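Local coordinates for protein putative NAD(P)H nitroreductase MhqN (Bacillus subtilis, PDB 3BEM) that is a putative homodimeric, FMN-dependent NAD(P)H nitroreductase that may contribute to the breakdown of aromatic compounds, at residues K60-L65 with R178-D183; K72-A77 with K82-S87. The protein carries 3 engineered substitutions. One frame throughout, in Å; residues are numbered along the deposited sequence. Where two conformers were deposited one is given.

Interaction 1. Residues K60-L65 with R178-D183; sequences KYVTVL and RILNID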
ATOM      1  N   LYS B  60       1.764  11.223  -6.234  1.00 16.20           N
ATOM      2  CA  LYS B  60       2.693  12.329  -6.118  1.00 18.71           C
ATOM      3  C   LYS B  60       3.091  12.500  -4.664  1.00 16.89           C
ATOM      4  O   LYS B  60       2.320  12.146  -3.743  1.00 17.33           O
ATOM      5  CB  LYS B  60       2.133  13.617  -6.725  1.00 20.41           C
ATOM      6  CG  LYS B  60       2.011  13.569  -8.257  1.00 28.82           C
ATOM      7  CD  LYS B  60       2.026  14.978  -8.936  1.00 29.55           C
ATOM      8  CE  LYS B  60       2.549  14.897 -10.391  1.00 34.25           C
ATOM      9  NZ  LYS B  60       3.115  16.182 -10.882  1.00 44.70           N
ATOM     10  N   TYR B  61       4.296  12.996  -4.444  1.00 15.53           N
ATOM     11  CA  TYR B  61       4.760  13.343  -3.100  1.00 15.06           C
ATOM     12  C   TYR B  61       5.116  14.822  -2.988  1.00 17.21           C
ATOM     13  O   TYR B  61       5.837  15.362  -3.858  1.00 18.11           O
ATOM     14  CB  TYR B  61       5.969  12.510  -2.689  1.00 15.96           C
ATOM     15  CG  TYR B  61       5.723  11.018  -2.567  1.00 15.65           C
ATOM     16  CD1 TYR B  61       5.711  10.206  -3.685  1.00 15.98           C
ATOM     17  CD2 TYR B  61       5.579  10.428  -1.324  1.00 15.93           C
ATOM     18  CE1 TYR B  61       5.467   8.855  -3.591  1.00 15.82           C
ATOM     19  CE2 TYR B  61       5.360   9.093  -1.197  1.00 17.02           C
ATOM     20  CZ  TYR B  61       5.305   8.295  -2.335  1.00 15.62           C
ATOM     21  OH  TYR B  61       5.073   6.974  -2.148  1.00 16.06           O
ATOM     22  N   VAL B  62       4.585  15.498  -1.971  1.00 14.62           N
ATOM     23  CA  VAL B  62       5.057  16.825  -1.636  1.00 17.12           C
ATOM     24  C   VAL B  62       5.907  16.620  -0.408  1.00 18.35           C
ATOM     25  O   VAL B  62       5.410  16.172   0.649  1.00 17.45           O
ATOM     26  CB  VAL B  62       3.947  17.779  -1.388  1.00 17.16           C
ATOM     27  CG1 VAL B  62       4.527  19.121  -0.925  1.00 18.65           C
ATOM     28  CG2 VAL B  62       3.118  17.929  -2.672  1.00 16.82           C
ATOM     29  N   THR B  63       7.185  16.927  -0.547  1.00 15.20           N
ATOM     30  CA  THR B  63       8.162  16.636   0.492  1.00 17.33           C
ATOM     31  C   THR B  63       8.631  17.924   1.159  1.00 17.74           C
ATOM     32  O   THR B  63       9.282  18.761   0.514  1.00 18.64           O
ATOM     33  CB  THR B  63       9.372  15.864  -0.078  1.00 17.82           C
ATOM     34  OG1 THR B  63       8.903  14.698  -0.779  1.00 21.72           O
ATOM     35  CG2 THR B  63      10.342  15.461   1.019  1.00 23.50           C
ATOM     36  N   VAL B  64       8.284  18.071   2.435  1.00 17.03           N
ATOM     37  CA  VAL B  64       8.506  19.314   3.163  1.00 15.85           C
ATOM     38  C   VAL B  64       9.734  19.173   4.046  1.00 17.39           C
ATOM     39  O   VAL B  64       9.734  18.414   5.031  1.00 14.52           O
ATOM     40  CB  VAL B  64       7.280  19.724   4.016  1.00 14.37           C
ATOM     41  CG1 VAL B  64       7.497  21.130   4.630  1.00 16.00           C
ATOM     42  CG2 VAL B  64       5.981  19.653   3.146  1.00 16.57           C
ATOM     43  N   LEU B  65      10.763  19.952   3.706  1.00 17.24           N
ATOM     44  CA  LEU B  65      12.017  20.008   4.462  1.00 19.90           C
ATOM     45  C   LEU B  65      12.055  21.296   5.269  1.00 21.54           C
ATOM     46  O   LEU B  65      12.744  21.415   6.293  1.00 20.92           O
ATOM     47  CB  LEU B  65      13.215  19.951   3.491  1.00 21.95           C
ATOM     48  CG  LEU B  65      13.305  18.766   2.516  1.00 24.89           C
ATOM     49  CD1 LEU B  65      14.390  18.988   1.440  1.00 27.57           C
ATOM     50  CD2 LEU B  65      13.561  17.522   3.279  1.00 27.33           C
ATOM     51  N   ARG B 178      -4.830  23.634   1.935  1.00 18.70           N
ATOM     52  CA  ARG B 178      -4.733  25.102   1.931  1.00 19.89           C
ATOM     53  C   ARG B 178      -3.315  25.562   2.260  1.00 21.98           C
ATOM     54  O   ARG B 178      -2.805  26.503   1.682  1.00 23.68           O
ATOM     55  CB  ARG B 178      -5.636  25.745   2.958  1.00 21.51           C
ATOM     56  CG  ARG B 178      -7.070  25.715   2.643  1.00 23.42           C
ATOM     57  CD  ARG B 178      -7.808  26.702   3.530  1.00 24.62           C
ATOM     58  NE  ARG B 178      -7.704  26.352   4.936  1.00 19.60           N
ATOM     59  CZ  ARG B 178      -8.411  25.392   5.532  1.00 22.47           C
ATOM     60  NH1 ARG B 178      -9.323  24.694   4.866  1.00 25.55           N
ATOM     61  NH2 ARG B 178      -8.232  25.152   6.824  1.00 26.96           N
ATOM     62  N   ILE B 179      -2.696  24.945   3.249  1.00 20.55           N
ATOM     63  CA  ILE B 179      -1.351  25.351   3.642  1.00 20.28           C
ATOM     64  C   ILE B 179      -0.335  25.113   2.555  1.00 21.83           C
ATOM     65  O   ILE B 179       0.556  25.939   2.359  1.00 21.98           O
ATOM     66  CB  ILE B 179      -0.911  24.632   4.938  1.00 22.73           C
ATOM     67  CG1 ILE B 179      -1.763  25.064   6.116  1.00 24.99           C
ATOM     68  CG2 ILE B 179       0.558  24.867   5.253  1.00 23.53           C
ATOM     69  CD1 ILE B 179      -1.697  24.055   7.239  1.00 26.95           C
ATOM     70  N   LEU B 180      -0.444  23.986   1.856  1.00 20.86           N
ATOM     71  CA  LEU B 180       0.554  23.579   0.859  1.00 20.58           C
ATOM     72  C   LEU B 180       0.148  23.874  -0.570  1.00 21.15           C
ATOM     73  O   LEU B 180       0.876  23.509  -1.477  1.00 23.00           O
ATOM     74  CB  LEU B 180       0.868  22.085   0.998  1.00 20.63           C
ATOM     75  CG  LEU B 180       1.431  21.693   2.372  1.00 22.59           C
ATOM     76  CD1 LEU B 180       1.712  20.174   2.400  1.00 23.87           C
ATOM     77  CD2 LEU B 180       2.663  22.517   2.801  1.00 27.25           C
ATOM     78  N   ASN B 181      -1.005  24.497  -0.785  1.00 20.56           N
ATOM     79  CA  ASN B 181      -1.480  24.802  -2.118  1.00 22.59           C
ATOM     80  C   ASN B 181      -1.599  23.586  -3.038  1.00 24.36           C
ATOM     81  O   ASN B 181      -1.073  23.572  -4.154  1.00 25.97           O
ATOM     82  CB  ASN B 181      -0.570  25.870  -2.741  1.00 23.66           C
ATOM     83  CG  ASN B 181      -1.125  26.429  -4.028  1.00 37.72           C
ATOM     84  OD1 ASN B 181      -2.349  26.485  -4.212  1.00 40.22           O
ATOM     85  ND2 ASN B 181      -0.229  26.847  -4.937  1.00 43.75           N
ATOM     86  N   ILE B 182      -2.335  22.583  -2.590  1.00 20.99           N
ATOM     87  CA  ILE B 182      -2.486  21.367  -3.350  1.00 21.43           C
ATOM     88  C   ILE B 182      -3.769  21.431  -4.163  1.00 22.04           C
ATOM     89  O   ILE B 182      -4.818  21.735  -3.624  1.00 22.55           O
ATOM     90  CB  ILE B 182      -2.470  20.121  -2.397  1.00 20.67           C
ATOM     91  CG1 ILE B 182      -1.052  19.948  -1.772  1.00 23.35           C
ATOM     92  CG2 ILE B 182      -2.910  18.847  -3.145  1.00 21.12           C
ATOM     93  CD1 ILE B 182      -1.037  19.100  -0.540  1.00 26.16           C
ATOM     94  N   ASP B 183      -3.692  21.130  -5.475  1.00 26.26           N
ATOM     95  CA  ASP B 183      -4.857  21.220  -6.372  1.00 27.56           C
ATOM     96  C   ASP B 183      -5.963  20.239  -5.991  1.00 27.95           C
ATOM     97  O   ASP B 183      -5.685  19.189  -5.382  1.00 22.05           O
ATOM     98  CB  ASP B 183      -4.432  20.908  -7.818  1.00 31.21           C
ATOM     99  CG  ASP B 183      -3.777  22.080  -8.525  1.00 46.13           C
ATOM    100  OD1 ASP B 183      -4.386  23.184  -8.588  1.00 59.46           O
ATOM    101  OD2 ASP B 183      -2.665  21.870  -9.075  1.00 56.01           O
TER
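Leu-180 lays its forked end over two valines that stand two residues apart on the strand, Val-62 and Val-64. Its CD1 lies 4.5 Å from Val-62 CG1. The same CD1 is 4.4 Å from Val-64 CG2. The second methyl of the leucine, Leu-180 CD2, is also 4.4 Å from Val-64 CG2, so the fork straddles one methyl of Val-64. The reach comes from an extended side chain: CD1 is anti to CA (chi2 -180°), which carries it forward from the helix toward the strand. No hydrogen bond crosses between the segments; the meeting is wholly apolar and loose, with 126 Å² buried and the nearest CA atoms, those of Val-62 and Leu-180, 8.5 Å apart. In the nitroreductase fold seen here, strand 59-64 is the outermost strand on one side of the chain's antiparallel sheet, bonded to strand 88-95, and the end of helix 173-180 packs against one face of it. A strand of the second subunit pairs in parallel with residues 61-63, continuing the sheet across the dimer interface, and Met-218 of that subunit packs on both Val-62 and Leu-180. Past Leu-180 the chain turns at Asn-181, which has positive phi (56°), and Ile-182 again points toward the strand, where its CG1 stays a looser 4.7 Å from Val-62 CG2.

Interaction 2. Residues K72-A77 with K82-S87; sequences KLKQAA and KVVSSS. With FMN (flavin mononucleotide), chain G; PGO (S-1,2-propanediol), chain H.
Val-83, in one of the two conformers deposited for it, spreads its two methyls over Leu-73 of helix 67-76 and Ala-77 just beyond its end. In this conformer CG1, anti to the backbone N (chi1 162°), rests 3.8 Å from Leu-73 CB, while CG2 meets the methyl of Ala-77, 3.7 Å from its CB. The valine thus sits against residues one helical turn apart. Beside this pair the aliphatic part of Lys-74 passes slantwise across Val-84, its CD 3.6 Å from Val-84 CG2. The lysine chain then bends at chi3 and chi4 and turns its ammonium away to the carbonyl of Gly-79. Within the FMN-binding nitroreductase fold, these contacts pack helix 67-76 against the short helix 82-85 across a tight connection that contains Gln-80, itself hydrogen-bonded to the flavin. Lys-82 leaves helix 82-85 away from the packed face: with CG placed between the backbone N and the carbonyl carbon (chi1 71°), a bend at chi3 (83°) brings NZ to the pyrimidine carbonyl, where it hydrogen-bonds to FMN O2 over 2.8 Å. Its ammonium has a second partner in the carbonyl of Ala-26. Such a positive group at O2 would probably favour negative charge on that end of the reduced ring. At the end of helix 82-85, Ser-86 OG donates back to Val-83 O over 2.9 Å, approaching from well above the carbonyl plane. Farther on, Ser-87 O receives a 2.7 Å hydrogen bond from O1 of a propanediol, probably left from crystallisation.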
ATOM      1  N   LYS B  72       4.150  25.001  10.816  1.00 25.18           N
ATOM      2  CA  LYS B  72       2.800  25.379  10.391  1.00 27.37           C
ATOM      3  C   LYS B  72       1.871  24.210  10.104  1.00 28.29           C
ATOM      4  O   LYS B  72       0.658  24.372  10.161  1.00 30.31           O
ATOM      5  CB  LYS B  72       2.837  26.315   9.177  1.00 28.31           C
ATOM      6  CG  LYS B  72       3.475  27.672   9.419  1.00 31.62           C
ATOM      7  CD  LYS B  72       3.675  28.420   8.088  1.00 32.95           C
ATOM      8  N   LEU B  73       2.418  23.022   9.818  1.00 25.26           N
ATOM      9  CA  LEU B  73       1.603  21.848   9.608  1.00 23.31           C
ATOM     10  C   LEU B  73       1.173  21.183  10.924  1.00 23.83           C
ATOM     11  O   LEU B  73       0.276  20.351  10.922  1.00 20.06           O
ATOM     12  CB  LEU B  73       2.360  20.824   8.755  1.00 24.61           C
ATOM     13  CG  LEU B  73       2.467  21.142   7.265  1.00 25.23           C
ATOM     14  CD1 LEU B  73       3.445  20.249   6.573  1.00 18.88           C
ATOM     15  CD2 LEU B  73       1.068  21.006   6.598  1.00 25.24           C
ATOM     16  N   LYS B  74       1.788  21.547  12.041  1.00 23.75           N
ATOM     17  CA  LYS B  74       1.500  20.870  13.319  1.00 20.49           C
ATOM     18  C   LYS B  74       0.027  20.938  13.683  1.00 19.39           C
ATOM     19  O   LYS B  74      -0.551  19.910  14.082  1.00 20.41           O
ATOM     20  CB  LYS B  74       2.338  21.427  14.477  1.00 23.71           C
ATOM     21  CG  LYS B  74       2.174  20.609  15.733  1.00 21.40           C
ATOM     22  CD  LYS B  74       3.340  20.794  16.735  1.00 36.23           C
ATOM     23  CE  LYS B  74       2.918  21.447  18.005  1.00 41.48           C
ATOM     24  NZ  LYS B  74       2.062  20.547  18.812  1.00 46.36           N
ATOM     25  N   GLN B  75      -0.569  22.134  13.591  1.00 19.41           N
ATOM     26  CA  GLN B  75      -1.991  22.300  13.899  1.00 22.01           C
ATOM     27  C   GLN B  75      -2.841  21.475  12.957  1.00 21.87           C
ATOM     28  O   GLN B  75      -3.803  20.853  13.401  1.00 23.91           O
ATOM     29  CB  GLN B  75      -2.430  23.786  13.884  1.00 25.55           C
ATOM     30  N   ALA B  76      -2.481  21.444  11.677  1.00 20.82           N
ATOM     31  CA  ALA B  76      -3.236  20.697  10.664  1.00 20.60           C
ATOM     32  C   ALA B  76      -3.151  19.177  10.906  1.00 21.34           C
ATOM     33  O   ALA B  76      -4.090  18.439  10.597  1.00 20.83           O
ATOM     34  CB  ALA B  76      -2.738  21.038   9.262  1.00 21.35           C
ATOM     35  N   ALA B  77      -2.038  18.756  11.492  1.00 21.79           N
ATOM     36  CA  ALA B  77      -1.789  17.341  11.825  1.00 19.12           C
ATOM     37  C   ALA B  77      -2.251  16.978  13.215  1.00 19.13           C
ATOM     38  O   ALA B  77      -1.585  16.239  13.936  1.00 17.67           O
ATOM     39  CB  ALA B  77      -0.295  17.006  11.640  1.00 20.57           C
ATOM     40  N   LYS B  82       5.453  15.269  16.271  1.00 18.18           N
ATOM     41  CA  LYS B  82       6.395  14.606  15.355  1.00 16.23           C
ATOM     42  C   LYS B  82       6.524  15.280  13.962  1.00 15.77           C
ATOM     43  O   LYS B  82       7.552  15.128  13.319  1.00 18.33           O
ATOM     44  CB  LYS B  82       6.108  13.084  15.275  1.00 19.26           C
ATOM     45  CG  LYS B  82       4.862  12.732  14.565  1.00 19.79           C
ATOM     46  CD  LYS B  82       4.600  11.170  14.603  1.00 22.94           C
ATOM     47  CE  LYS B  82       3.947  10.746  15.846  1.00 32.34           C
ATOM     48  NZ  LYS B  82       3.972   9.295  15.849  1.00 29.76           N
ATOM     49  N   VAL B  83       5.515  16.031  13.509  0.50 15.82           N
ATOM     50  CA  VAL B  83       5.651  16.818  12.283  0.50 16.76           C
ATOM     51  C   VAL B  83       6.803  17.832  12.424  0.50 16.14           C
ATOM     52  O   VAL B  83       7.554  18.062  11.465  0.50 19.55           O
ATOM     53  CB  VAL B  83       4.323  17.515  11.879  0.50 18.80           C
ATOM     54  CG1 VAL B  83       4.553  18.633  10.898  0.50 18.64           C
ATOM     55  CG2 VAL B  83       3.354  16.515  11.276  0.50 19.17           C
ATOM     56  N   VAL B  84       6.942  18.412  13.615  1.00 17.33           N
ATOM     57  CA  VAL B  84       8.018  19.397  13.905  1.00 17.00           C
ATOM     58  C   VAL B  84       9.394  18.747  14.084  1.00 15.26           C
ATOM     59  O   VAL B  84      10.383  19.215  13.509  1.00 16.21           O
ATOM     60  CB  VAL B  84       7.604  20.257  15.136  1.00 21.55           C
ATOM     61  CG1 VAL B  84       8.726  21.225  15.594  1.00 20.31           C
ATOM     62  CG2 VAL B  84       6.312  21.006  14.794  1.00 22.55           C
ATOM     63  N   SER B  85       9.458  17.671  14.867  1.00 14.97           N
ATOM     64  CA  SER B  85      10.743  17.029  15.199  1.00 14.59           C
ATOM     65  C   SER B  85      11.309  16.204  14.038  1.00 14.85           C
ATOM     66  O   SER B  85      12.490  15.946  13.991  1.00 14.38           O
ATOM     67  CB  SER B  85      10.613  16.134  16.410  1.00 15.43           C
ATOM     68  OG  SER B  85       9.602  15.155  16.195  1.00 18.53           O
ATOM     69  N   SER B  86      10.437  15.728  13.147  1.00 14.80           N
ATOM     70  CA  SER B  86      10.875  14.983  11.967  1.00 14.41           C
ATOM     71  C   SER B  86      11.914  15.677  11.113  1.00 15.86           C
ATOM     72  O   SER B  86      12.027  16.912  11.106  1.00 14.40           O
ATOM     73  CB  SER B  86       9.685  14.669  11.051  1.00 14.89           C
ATOM     74  OG  SER B  86       9.089  15.836  10.510  1.00 15.41           O
ATOM     75  N   SER B  87      12.691  14.887  10.396  1.00 15.69           N
ATOM     76  CA  SER B  87      13.607  15.448   9.401  1.00 14.34           C
ATOM     77  C   SER B  87      12.898  15.991   8.171  1.00 15.32           C
ATOM     78  O   SER B  87      13.342  16.979   7.602  1.00 15.99           O
ATOM     79  CB  SER B  87      14.658  14.424   9.010  1.00 14.61           C
ATOM     80  OG  SER B  87      15.326  13.978  10.173  1.00 14.16           O
TER
HETATM   81  N1  FMN G 300       0.730   7.018  14.063  1.00 19.52           N
HETATM   82  C2  FMN G 300       0.635   8.247  14.665  1.00 24.75           C
HETATM   83  O2  FMN G 300       1.361   8.451  15.645  1.00 26.55           O
HETATM   84  N3  FMN G 300      -0.218   9.209  14.187  1.00 25.97           N
HETATM   85  C4  FMN G 300      -1.065   8.972  13.116  1.00 26.23           C
HETATM   86  O4  FMN G 300      -1.717   9.935  12.661  1.00 19.29           O
HETATM   87  C4A FMN G 300      -0.966   7.725  12.501  1.00 24.70           C
HETATM   88  N5  FMN G 300      -1.803   7.417  11.425  1.00 24.09           N
HETATM   89  C5A FMN G 300      -1.598   6.215  10.774  1.00 20.77           C
HETATM   90  C6  FMN G 300      -2.353   5.966   9.614  1.00 21.10           C
HETATM   91  C7  FMN G 300      -2.159   4.771   8.914  1.00 21.43           C
HETATM   92  C7M FMN G 300      -2.756   4.679   7.514  1.00 18.75           C
HETATM   93  C8  FMN G 300      -1.252   3.817   9.355  1.00 21.16           C
HETATM   94  C8M FMN G 300      -0.761   2.740   8.392  1.00 16.17           C
HETATM   95  C9  FMN G 300      -0.538   4.031  10.535  1.00 19.58           C
HETATM   96  C9A FMN G 300      -0.683   5.237  11.220  1.00 19.15           C
HETATM   97  N10 FMN G 300       0.065   5.499  12.387  1.00 19.19           N
HETATM   98  C10 FMN G 300      -0.062   6.753  12.969  1.00 21.07           C
HETATM   99  C1' FMN G 300       0.927   4.427  12.957  1.00 18.37           C
HETATM  100  C2' FMN G 300       0.190   3.242  13.588  1.00 20.16           C
HETATM  101  O2' FMN G 300      -0.235   3.619  14.890  1.00 24.08           O
HETATM  102  C3' FMN G 300       1.165   2.076  13.653  1.00 22.78           C
HETATM  103  O3' FMN G 300       1.497   1.713  12.285  1.00 20.88           O
HETATM  104  C4' FMN G 300       0.672   0.883  14.475  1.00 19.69           C
HETATM  105  O4' FMN G 300       0.478   1.283  15.844  1.00 22.80           O
HETATM  106  C5' FMN G 300       1.708  -0.272  14.394  1.00 24.69           C
HETATM  107  O5' FMN G 300       3.021   0.121  14.858  1.00 21.35           O
HETATM  108  P   FMN G 300       4.280  -0.556  14.126  1.00 19.85           P
HETATM  109  O1P FMN G 300       4.172  -2.031  14.336  1.00 22.81           O
HETATM  110  O2P FMN G 300       4.043  -0.104  12.730  1.00 22.19           O
HETATM  111  O3P FMN G 300       5.509   0.031  14.771  1.00 23.65           O
HETATM  112  C1  PGO H 301      16.305  18.851   7.422  1.00 38.03           C
HETATM  113  C2  PGO H 301      16.011  19.478   6.061  1.00 42.60           C
HETATM  114  C3  PGO H 301      15.908  21.012   6.161  1.00 37.23           C
HETATM  115  O1  PGO H 301      16.033  17.445   7.481  1.00 23.42           O
HETATM  116  O2  PGO H 301      17.034  19.077   5.117  1.00 44.58           O

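Helix 67-76, which follows strand 59-64 directly in the chain, joins the two contacts: interaction 2 is nested inside the chain loop closed by interaction 1, and their centres lie 13 Å apart. Helix 173-180 touches both. Ile-179, which does not meet the strand, instead places CD1 3.8 Å from Ala-76 CB, and Leu-180 CG lies 4.3 Å from Leu-73 CD2, so the apolar packing runs on from one contact to the other. Their surroundings differ. Interaction 1 lies away from the annotated flavin sites and borders the second subunit, whereas interaction 2 carries the FMN-binding Lys-82 and brings the Ala-77 side chain to about 6 Å from Gly-170 of the flavin site.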